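Local atomic coordinates of structural protein ORF273 (Acidianus two-tailed virus, PDB entry 4ART), a protein that is a structural protein of an archaeal virus, probably part of its virion, with a new fold, and is stable to heat and acid. Residues 92-97 against 140-145; 154-159 against 248-253. One frame throughout, in Å; residues are numbered along the deposited sequence.

Interaction 1 (92-97 against 140-145)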
loop_
_atom_site.group_PDB
_atom_site.type_symbol
_atom_site.label_atom_id
_atom_site.label_comp_id
_atom_site.label_asym_id
_atom_site.label_seq_id
_atom_site.Cartn_x
_atom_site.Cartn_y
_atom_site.Cartn_z
ATOM N N GLU A 92 3.427 -6.591 -11.822
ATOM C CA GLU A 92 2.616 -5.686 -11.022
ATOM C C GLU A 92 2.863 -4.272 -11.570
ATOM O O GLU A 92 3.996 -3.777 -11.550
ATOM C CB GLU A 92 2.978 -5.787 -9.531
ATOM C CG GLU A 92 2.292 -4.759 -8.648
ATOM C CD GLU A 92 2.360 -4.999 -7.150
ATOM O OE1 GLU A 92 3.096 -5.914 -6.709
ATOM O OE2 GLU A 92 1.675 -4.256 -6.409
ATOM N N THR A 93 1.804 -3.632 -12.057
ATOM C CA THR A 93 1.878 -2.280 -12.592
ATOM C C THR A 93 1.279 -1.270 -11.613
ATOM O O THR A 93 0.137 -1.420 -11.182
ATOM C CB THR A 93 1.235 -2.218 -13.969
ATOM O OG1 THR A 93 1.787 -3.267 -14.759
ATOM C CG2 THR A 93 1.449 -0.878 -14.657
ATOM N N ASP A 94 2.086 -0.267 -11.238
ATOM C CA ASP A 94 1.653 0.839 -10.378
ATOM C C ASP A 94 1.616 2.049 -11.300
ATOM O O ASP A 94 2.466 2.181 -12.207
ATOM C CB ASP A 94 2.671 1.117 -9.249
ATOM C CG ASP A 94 2.513 0.329 -7.965
ATOM O OD1 ASP A 94 1.384 -0.130 -7.683
ATOM O OD2 ASP A 94 3.504 0.246 -7.195
ATOM N N VAL A 95 0.661 2.934 -11.066
ATOM C CA VAL A 95 0.495 4.156 -11.834
ATOM C C VAL A 95 0.638 5.330 -10.870
ATOM O O VAL A 95 0.054 5.326 -9.790
ATOM C CB VAL A 95 -0.822 4.138 -12.647
ATOM C CG1 VAL A 95 -1.300 5.540 -12.999
ATOM C CG2 VAL A 95 -0.667 3.281 -13.904
ATOM N N THR A 96 1.464 6.308 -11.236
ATOM C CA THR A 96 1.730 7.447 -10.372
ATOM C C THR A 96 1.610 8.779 -11.114
ATOM O O THR A 96 1.701 8.823 -12.339
ATOM C CB THR A 96 3.069 7.228 -9.650
ATOM O OG1 THR A 96 3.215 8.199 -8.618
ATOM C CG2 THR A 96 4.249 7.269 -10.604
ATOM N N ARG A 97 1.402 9.864 -10.351
ATOM C CA ARG A 97 1.277 11.222 -10.869
ATOM C C ARG A 97 2.220 12.186 -10.122
ATOM O O ARG A 97 2.289 13.373 -10.450
ATOM C CB ARG A 97 -0.202 11.682 -10.868
ATOM C CG ARG A 97 -1.012 11.045 -12.018
ATOM C CD ARG A 97 -2.498 11.380 -12.030
ATOM N NE ARG A 97 -3.267 10.494 -12.922
ATOM C CZ ARG A 97 -3.478 10.702 -14.220
ATOM N NH1 ARG A 97 -2.980 11.778 -14.818
ATOM N NH2 ARG A 97 -4.200 9.843 -14.926
ATOM N N TYR A 140 9.775 -11.659 -10.857
ATOM C CA TYR A 140 8.779 -10.735 -10.370
ATOM C C TYR A 140 9.103 -9.398 -11.039
ATOM O O TYR A 140 10.235 -8.923 -10.960
ATOM C CB TYR A 140 8.755 -10.610 -8.827
ATOM C CG TYR A 140 7.919 -9.416 -8.390
ATOM C CD1 TYR A 140 6.540 -9.496 -8.318
ATOM C CD2 TYR A 140 8.508 -8.172 -8.160
ATOM C CE1 TYR A 140 5.765 -8.377 -7.993
ATOM C CE2 TYR A 140 7.748 -7.047 -7.862
ATOM C CZ TYR A 140 6.379 -7.153 -7.761
ATOM O OH TYR A 140 5.683 -6.021 -7.404
ATOM N N ILE A 141 8.112 -8.811 -11.719
ATOM C CA ILE A 141 8.329 -7.548 -12.444
ATOM C C ILE A 141 7.437 -6.444 -11.890
ATOM O O ILE A 141 6.228 -6.610 -11.777
ATOM C CB ILE A 141 8.154 -7.722 -13.989
ATOM C CG1 ILE A 141 9.041 -8.859 -14.526
ATOM C CG2 ILE A 141 8.395 -6.413 -14.728
ATOM C CD1 ILE A 141 8.885 -9.164 -16.053
ATOM N N HIS A 142 8.050 -5.320 -11.554
ATOM C CA HIS A 142 7.338 -4.149 -11.089
ATOM C C HIS A 142 7.499 -3.072 -12.127
ATOM O O HIS A 142 8.626 -2.645 -12.385
ATOM C CB HIS A 142 7.854 -3.683 -9.718
ATOM C CG HIS A 142 7.016 -2.576 -9.107
ATOM N ND1 HIS A 142 7.534 -1.748 -8.148
ATOM C CD2 HIS A 142 5.705 -2.235 -9.297
ATOM C CE1 HIS A 142 6.560 -0.906 -7.809
ATOM N NE2 HIS A 142 5.443 -1.151 -8.470
ATOM N N ALA A 143 6.385 -2.712 -12.795
ATOM C CA ALA A 143 6.339 -1.667 -13.819
ATOM C C ALA A 143 5.695 -0.442 -13.214
ATOM O O ALA A 143 4.672 -0.564 -12.558
ATOM C CB ALA A 143 5.560 -2.132 -15.038
ATOM N N VAL A 144 6.326 0.721 -13.360
ATOM C CA VAL A 144 5.784 1.970 -12.806
ATOM C C VAL A 144 5.604 2.976 -13.916
ATOM O O VAL A 144 6.553 3.269 -14.646
ATOM C CB VAL A 144 6.612 2.552 -11.613
ATOM C CG1 VAL A 144 5.843 3.660 -10.886
ATOM C CG2 VAL A 144 7.024 1.452 -10.632
ATOM N N VAL A 145 4.381 3.460 -14.080
ATOM C CA VAL A 145 4.069 4.464 -15.092
ATOM C C VAL A 145 3.797 5.807 -14.411
ATOM O O VAL A 145 2.967 5.881 -13.491
ATOM C CB VAL A 145 2.916 4.040 -16.028
ATOM C CG1 VAL A 145 2.810 4.980 -17.221
ATOM C CG2 VAL A 145 3.094 2.602 -16.503
#
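Two acidic side chains of one strand take hydrogen bonds from two aromatic residues of the next, both on the same face of the sheet. H142 NE2 donates to D94 OD2 at 2.7 Å, with an N-H...O angle of 143°. The carboxylate oxygen lies close to the imidazole plane, but the carboxylate itself is turned 83° from the ring, and NE2 meets OD2 from above the carboxylate plane. D94 CG sits beside its own backbone N and anti to the carbonyl carbon (chi1 -88°), which carries OD2 to the imidazole edge. H142 ND1 makes a weak hydrogen bond to G109 O, so both ring nitrogens are engaged. A negatively charged D94 would probably stabilise the protonated form of H142. At the ring edge, H142 CD2 lies 3.2 Å from E92 O, and V144 CG2 packs over one face. E92 is extended, and its OE1 accepts from Y140 OH at 2.7 Å. The backbone is a parallel pairing within the central mixed sheet, linking strands 87-96 and 139-146. E92 N, D94 N and T96 N donate to I141 O, A143 O and V145 O; A143 N and V145 N donate back to E92 O and D94 O. The other face carries T93, A143, V95 and V145. There V95 CG2 meets V145 CB at 4.2 Å, and helix 23-44 packs on T93, A143 and V145. Helix 99-108 lies against D94, T96 and V144.

Interaction 2 (154-159 against 248-253); sequences YLAVNI and QVCYEW
Q248 CG is anti to the backbone N (chi1 -171°) and the chain stays extended at chi2, while N158 CG turns beside its own N (chi1 -70°). The two side chains therefore run side by side. Q248 NE2 donates a hydrogen bond to N158 OD1 at 2.9 Å, on a lone pair in the carbonyl plane. The bond is bent, at 132°; the acceptor lies out of the plane of the Q248 amide, and the two amides are steeply turned against each other. Y251 CG also lies beside its backbone N, which lays the ring along L155. L155 CD2 touches Y251 CD1 at 3.7 Å, and V157 CG2 meets the ring edge at CE1, 3.9 Å away. Y251 OH is hydrogen-bonded to D33 OD1. On the opposite face, A156 CB rests 4.0 Å from C250 SG, which forms the disulfide with C263. Y154 places its CD1 edge 3.8 Å from E252 CB. The strands form an antiparallel ladder. L155 with Y251 and V157 with V249 are the hydrogen-bonded pairs. V157 N to V249 O is the shortest of their four backbone bonds, at 2.7 Å; L155 N approaches Y251 O from above the carbonyl plane. Strand 139-146 flanks 154-159, and strand 258-261 flanks 248-253. Helix 23-44 packs on V249 and Y251 on one face of the sheet, and helix 99-108 packs on Y154, A156 and Q248 on the other.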
loop_
_atom_site.group_PDB
_atom_site.type_symbol
_atom_site.label_atom_id
_atom_site.label_comp_id
_atom_site.label_asym_id
_atom_site.label_seq_id
_atom_site.Cartn_x
_atom_site.Cartn_y
_atom_site.Cartn_z
ATOM N N TYR A 154 6.476 8.690 -18.370
ATOM C CA TYR A 154 7.539 7.687 -18.266
ATOM C C TYR A 154 7.089 6.321 -17.809
ATOM O O TYR A 154 6.068 6.180 -17.139
ATOM C CB TYR A 154 8.673 8.175 -17.334
ATOM C CG TYR A 154 9.125 9.596 -17.584
ATOM C CD1 TYR A 154 9.927 9.914 -18.685
ATOM C CD2 TYR A 154 8.775 10.624 -16.714
ATOM C CE1 TYR A 154 10.369 11.223 -18.910
ATOM C CE2 TYR A 154 9.190 11.940 -16.941
ATOM C CZ TYR A 154 9.999 12.232 -18.034
ATOM O OH TYR A 154 10.415 13.523 -18.269
ATOM N N LEU A 155 7.899 5.313 -18.152
ATOM C CA LEU A 155 7.752 3.926 -17.730
ATOM C C LEU A 155 9.090 3.436 -17.235
ATOM O O LEU A 155 10.110 3.717 -17.845
ATOM C CB LEU A 155 7.225 3.015 -18.884
ATOM C CG LEU A 155 7.273 1.473 -18.676
ATOM C CD1 LEU A 155 6.376 1.016 -17.531
ATOM C CD2 LEU A 155 6.918 0.727 -19.948
ATOM N N ALA A 156 9.083 2.741 -16.095
ATOM C CA ALA A 156 10.252 2.097 -15.521
ATOM C C ALA A 156 9.857 0.658 -15.238
ATOM O O ALA A 156 8.788 0.399 -14.690
ATOM C CB ALA A 156 10.689 2.784 -14.247
ATOM N N VAL A 157 10.665 -0.273 -15.711
ATOM C CA VAL A 157 10.387 -1.693 -15.541
ATOM C C VAL A 157 11.548 -2.240 -14.692
ATOM O O VAL A 157 12.710 -2.123 -15.099
ATOM C CB VAL A 157 10.290 -2.429 -16.907
ATOM C CG1 VAL A 157 9.957 -3.909 -16.710
ATOM C CG2 VAL A 157 9.306 -1.760 -17.869
ATOM N N ASN A 158 11.221 -2.827 -13.533
ATOM C CA ASN A 158 12.170 -3.442 -12.581
ATOM C C ASN A 158 11.961 -4.944 -12.540
ATOM O O ASN A 158 10.892 -5.394 -12.167
ATOM C CB ASN A 158 11.981 -2.848 -11.162
ATOM C CG ASN A 158 12.445 -1.415 -11.076
ATOM O OD1 ASN A 158 13.486 -1.062 -11.572
ATOM N ND2 ASN A 158 11.555 -0.493 -10.784
ATOM N N ILE A 159 12.995 -5.714 -12.900
ATOM C CA ILE A 159 12.944 -7.167 -12.940
ATOM C C ILE A 159 13.740 -7.791 -11.805
ATOM O O ILE A 159 14.957 -7.635 -11.727
ATOM C CB ILE A 159 13.349 -7.685 -14.345
ATOM C CG1 ILE A 159 12.451 -7.049 -15.437
ATOM C CG2 ILE A 159 13.276 -9.184 -14.373
ATOM C CD1 ILE A 159 12.984 -7.138 -16.784
ATOM N N GLN A 248 16.846 -3.043 -14.480
ATOM C CA GLN A 248 15.983 -1.874 -14.627
ATOM C C GLN A 248 16.000 -1.276 -16.028
ATOM O O GLN A 248 17.074 -0.950 -16.547
ATOM C CB GLN A 248 16.390 -0.848 -13.562
ATOM C CG GLN A 248 15.467 0.354 -13.428
ATOM C CD GLN A 248 15.881 1.177 -12.228
ATOM O OE1 GLN A 248 16.377 2.288 -12.383
ATOM N NE2 GLN A 248 15.709 0.639 -10.999
ATOM N N VAL A 249 14.806 -1.176 -16.668
ATOM C CA VAL A 249 14.682 -0.614 -18.040
ATOM C C VAL A 249 13.686 0.542 -18.025
ATOM O O VAL A 249 12.596 0.394 -17.464
ATOM C CB VAL A 249 14.379 -1.665 -19.157
ATOM C CG1 VAL A 249 14.385 -1.042 -20.546
ATOM C CG2 VAL A 249 15.345 -2.830 -19.099
ATOM N N CYS A 250 14.075 1.694 -18.626
ATOM C CA CYS A 250 13.281 2.916 -18.633
ATOM C C CYS A 250 12.938 3.434 -20.014
ATOM O O CYS A 250 13.616 3.128 -20.988
ATOM C CB CYS A 250 13.888 3.998 -17.743
ATOM S SG CYS A 250 14.220 3.465 -16.053
ATOM N N TYR A 251 11.807 4.139 -20.101
ATOM C CA TYR A 251 11.224 4.649 -21.338
ATOM C C TYR A 251 10.521 5.981 -21.108
ATOM O O TYR A 251 10.027 6.247 -20.007
ATOM C CB TYR A 251 10.157 3.670 -21.860
ATOM C CG TYR A 251 10.576 2.219 -21.958
ATOM C CD1 TYR A 251 10.465 1.362 -20.858
ATOM C CD2 TYR A 251 11.023 1.682 -23.165
ATOM C CE1 TYR A 251 10.794 0.012 -20.960
ATOM C CE2 TYR A 251 11.399 0.346 -23.266
ATOM C CZ TYR A 251 11.241 -0.493 -22.173
ATOM O OH TYR A 251 11.570 -1.815 -22.304
ATOM N N GLU A 252 10.490 6.823 -22.150
ATOM C CA GLU A 252 9.780 8.099 -22.113
ATOM C C GLU A 252 8.670 8.051 -23.145
ATOM O O GLU A 252 8.877 7.501 -24.229
ATOM C CB GLU A 252 10.716 9.289 -22.343
ATOM C CG GLU A 252 11.433 9.281 -23.681
ATOM C CD GLU A 252 12.174 10.551 -24.046
ATOM O OE1 GLU A 252 12.097 11.541 -23.280
ATOM O OE2 GLU A 252 12.827 10.555 -25.116
ATOM N N TRP A 253 7.485 8.573 -22.796
ATOM C CA TRP A 253 6.353 8.635 -23.714
ATOM C C TRP A 253 6.564 9.842 -24.604
ATOM O O TRP A 253 6.630 10.972 -24.108
ATOM C CB TRP A 253 5.034 8.754 -22.960
ATOM C CG TRP A 253 3.831 8.632 -23.843
ATOM C CD1 TRP A 253 3.054 9.648 -24.320
ATOM C CD2 TRP A 253 3.281 7.421 -24.375
ATOM N NE1 TRP A 253 2.033 9.142 -25.091
ATOM C CE2 TRP A 253 2.152 7.777 -25.148
ATOM C CE3 TRP A 253 3.635 6.063 -24.277
ATOM C CZ2 TRP A 253 1.369 6.824 -25.813
ATOM C CZ3 TRP A 253 2.869 5.121 -24.944
ATOM C CH2 TRP A 253 1.751 5.502 -25.705
#

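Interactions 1 and 2 lie in the same mixed sheet, their centres about 9 Å apart. Strands 139-146 and 154-161 are neighbours there, so the four segments run across it in the order 92-97, 140-145, 154-159, 248-253. Along the chain, interaction 1 is complete before interaction 2 opens. The seam between them probably carries backbone hydrogen bonds: V144 N lies 2.8 Å from A156 O, and N158 N lies 2.8 Å from H142 O. I141 CG2 also packs on V157 CG1 at 3.6 Å. Helices 23-44 and 99-108 reach both contacts, on opposite faces. The two contacts thus belong to one continuous sheet layered between these helices.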